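Local coordinates for enhancer of mRNA-decapping protein 4 homolog (Drosophila melanogaster, PDB 2VXG) that seems to play a part in mRNA decapping during mRNA degradation and is required for silencing a subset of endogenous miRNA targets, represented here by its all-helical C-terminal domain, at residues L31-L36 / E73-Y78. Numbering follows the deposited sequence.
Sequences LVEFTL and ELKQRY
One face of the Tyr78 ring carries the CD2 methyl of Leu36, 3.4 Å from the ring centroid and 23° off its normal, a CH-pi contact displaced toward the rim; Leu74 O lies at the ring's edge, in its plane. Tyr78 CE2 in turn lies over one face of the Arg77 guanidinium, toward its rim. Leu36 and Tyr78 approach tip to tip, each with its CB directed at the opposing helix. The second methyl of Leu36, CD1, comes 4.0 Å from Tyr78 CG. Leu74, with CG anti to its backbone N (chi1 170°), spreads both methyls against Leu36, CD2 lying 4.1 Å from Leu36 CB. Alongside this apolar patch Glu33 and Lys75 cross obliquely. Glu33 runs extended beyond CG; Lys75 CD lies 3.6 Å from Glu33 CG, and the bend at chi3 beyond it turns CE and NZ along the carboxylate. Lys75 NZ then closes a hydrogen-bonded salt bridge to Glu33 OE2 at 3.0 Å, reaching the oxygen from above the carboxylate plane. Asn70 O also accepts from this ammonium, and the Tyr78 hydroxyl is hydrogen-bonded to Ser41 OG. The short helical segments cross at 79°, with axes 10.7 Å apart, joining helix 29-38 to the start of helix 73-85 within the stacked-helix C-terminal domain; Phe20 of helix 16-25 touches Leu36, and Ile64 of helix 54-66 touches both Lys75 and Tyr78. The contact thus pairs leucine-aromatic packing with a single charged link, its ammonium shared between a carboxylate and a backbone carbonyl, an environment that would probably favour the protonated amine.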
# COMPACT_ATOMS: atom_id res chain seq x y z
N LEU A 31 -7.09 -5.00 -9.25
CA LEU A 31 -7.22 -3.67 -9.84
C LEU A 31 -6.24 -2.66 -9.22
O LEU A 31 -5.69 -1.81 -9.92
CB LEU A 31 -8.65 -3.18 -9.67
CG LEU A 31 -8.95 -1.85 -10.37
CD1 LEU A 31 -8.80 -2.01 -11.94
CD2 LEU A 31 -10.41 -1.47 -9.94
N VAL A 32 -6.03 -2.79 -7.92
CA VAL A 32 -5.01 -2.04 -7.22
C VAL A 32 -3.64 -2.31 -7.85
O VAL A 32 -2.90 -1.34 -8.13
CB VAL A 32 -5.00 -2.34 -5.70
CG1 VAL A 32 -3.82 -1.59 -5.01
CG2 VAL A 32 -6.34 -1.93 -5.06
N GLU A 33 -3.29 -3.59 -8.05
CA GLU A 33 -2.02 -3.94 -8.72
C GLU A 33 -1.88 -3.38 -10.12
O GLU A 33 -0.85 -2.78 -10.42
CB GLU A 33 -1.77 -5.43 -8.72
CG GLU A 33 -1.57 -5.97 -7.36
CD GLU A 33 -1.31 -7.47 -7.35
OE1 GLU A 33 -0.45 -7.91 -8.16
OE2 GLU A 33 -1.98 -8.19 -6.53
N PHE A 34 -2.93 -3.50 -10.93
CA PHE A 34 -3.03 -2.81 -12.25
C PHE A 34 -2.74 -1.31 -12.11
O PHE A 34 -1.96 -0.73 -12.88
CB PHE A 34 -4.46 -3.04 -12.83
CG PHE A 34 -4.83 -2.14 -14.03
CD1 PHE A 34 -4.54 -2.54 -15.34
CD2 PHE A 34 -5.49 -0.94 -13.83
CE1 PHE A 34 -4.88 -1.76 -16.43
CE2 PHE A 34 -5.84 -0.15 -14.88
CZ PHE A 34 -5.54 -0.55 -16.20
N THR A 35 -3.37 -0.68 -11.12
CA THR A 35 -3.16 0.74 -10.87
C THR A 35 -1.68 0.99 -10.55
O THR A 35 -1.09 1.88 -11.14
CB THR A 35 -4.08 1.26 -9.74
OG1 THR A 35 -5.42 0.87 -10.04
CG2 THR A 35 -4.01 2.77 -9.57
N LEU A 36 -1.09 0.20 -9.65
CA LEU A 36 0.33 0.40 -9.23
C LEU A 36 1.28 0.22 -10.42
O LEU A 36 2.19 1.00 -10.62
CB LEU A 36 0.74 -0.55 -8.12
CG LEU A 36 0.03 -0.48 -6.76
CD1 LEU A 36 0.54 -1.61 -5.89
CD2 LEU A 36 0.21 0.83 -6.10
N GLU A 73 7.61 -7.93 -5.24
CA GLU A 73 8.40 -6.69 -5.21
C GLU A 73 7.56 -5.43 -5.46
O GLU A 73 7.70 -4.42 -4.77
CB GLU A 73 9.51 -6.76 -6.25
CG GLU A 73 10.86 -6.21 -5.75
CD GLU A 73 11.87 -5.96 -6.87
OE1 GLU A 73 11.47 -5.42 -7.93
OE2 GLU A 73 13.07 -6.29 -6.69
N LEU A 74 6.70 -5.48 -6.46
CA LEU A 74 5.88 -4.30 -6.73
C LEU A 74 5.11 -3.91 -5.45
O LEU A 74 5.25 -2.78 -4.95
CB LEU A 74 4.98 -4.52 -7.94
CG LEU A 74 3.92 -3.43 -8.13
CD1 LEU A 74 4.58 -2.07 -8.27
CD2 LEU A 74 2.96 -3.76 -9.29
N LYS A 75 4.35 -4.85 -4.88
CA LYS A 75 3.54 -4.55 -3.72
C LYS A 75 4.41 -4.26 -2.48
O LYS A 75 4.03 -3.40 -1.66
CB LYS A 75 2.49 -5.66 -3.47
CG LYS A 75 1.33 -5.62 -4.51
CD LYS A 75 0.19 -6.64 -4.26
CE LYS A 75 0.72 -8.10 -4.35
NZ LYS A 75 -0.34 -9.15 -4.21
N GLN A 76 5.54 -4.96 -2.34
CA GLN A 76 6.43 -4.71 -1.20
C GLN A 76 6.98 -3.32 -1.26
O GLN A 76 7.01 -2.62 -0.28
CB GLN A 76 7.63 -5.66 -1.17
CG GLN A 76 8.56 -5.49 0.09
CD GLN A 76 7.80 -5.47 1.43
OE1 GLN A 76 6.80 -6.15 1.59
NE2 GLN A 76 8.28 -4.67 2.41
N ARG A 77 7.44 -2.95 -2.45
CA ARG A 77 8.02 -1.64 -2.65
C ARG A 77 6.99 -0.54 -2.37
O ARG A 77 7.32 0.46 -1.73
CB ARG A 77 8.62 -1.56 -4.06
CG ARG A 77 9.51 -0.38 -4.29
CD ARG A 77 8.79 0.79 -4.93
NE ARG A 77 8.33 0.45 -6.28
CZ ARG A 77 8.30 1.28 -7.31
NH1 ARG A 77 8.73 2.54 -7.18
NH2 ARG A 77 7.85 0.84 -8.49
N TYR A 78 5.74 -0.73 -2.82
CA TYR A 78 4.65 0.18 -2.38
C TYR A 78 4.36 0.15 -0.90
O TYR A 78 4.04 1.19 -0.34
CB TYR A 78 3.35 -0.02 -3.17
CG TYR A 78 3.39 0.85 -4.43
CD1 TYR A 78 2.67 2.05 -4.51
CD2 TYR A 78 4.19 0.48 -5.50
CE1 TYR A 78 2.73 2.84 -5.67
CE2 TYR A 78 4.27 1.26 -6.64
CZ TYR A 78 3.55 2.44 -6.72
OH TYR A 78 3.64 3.23 -7.87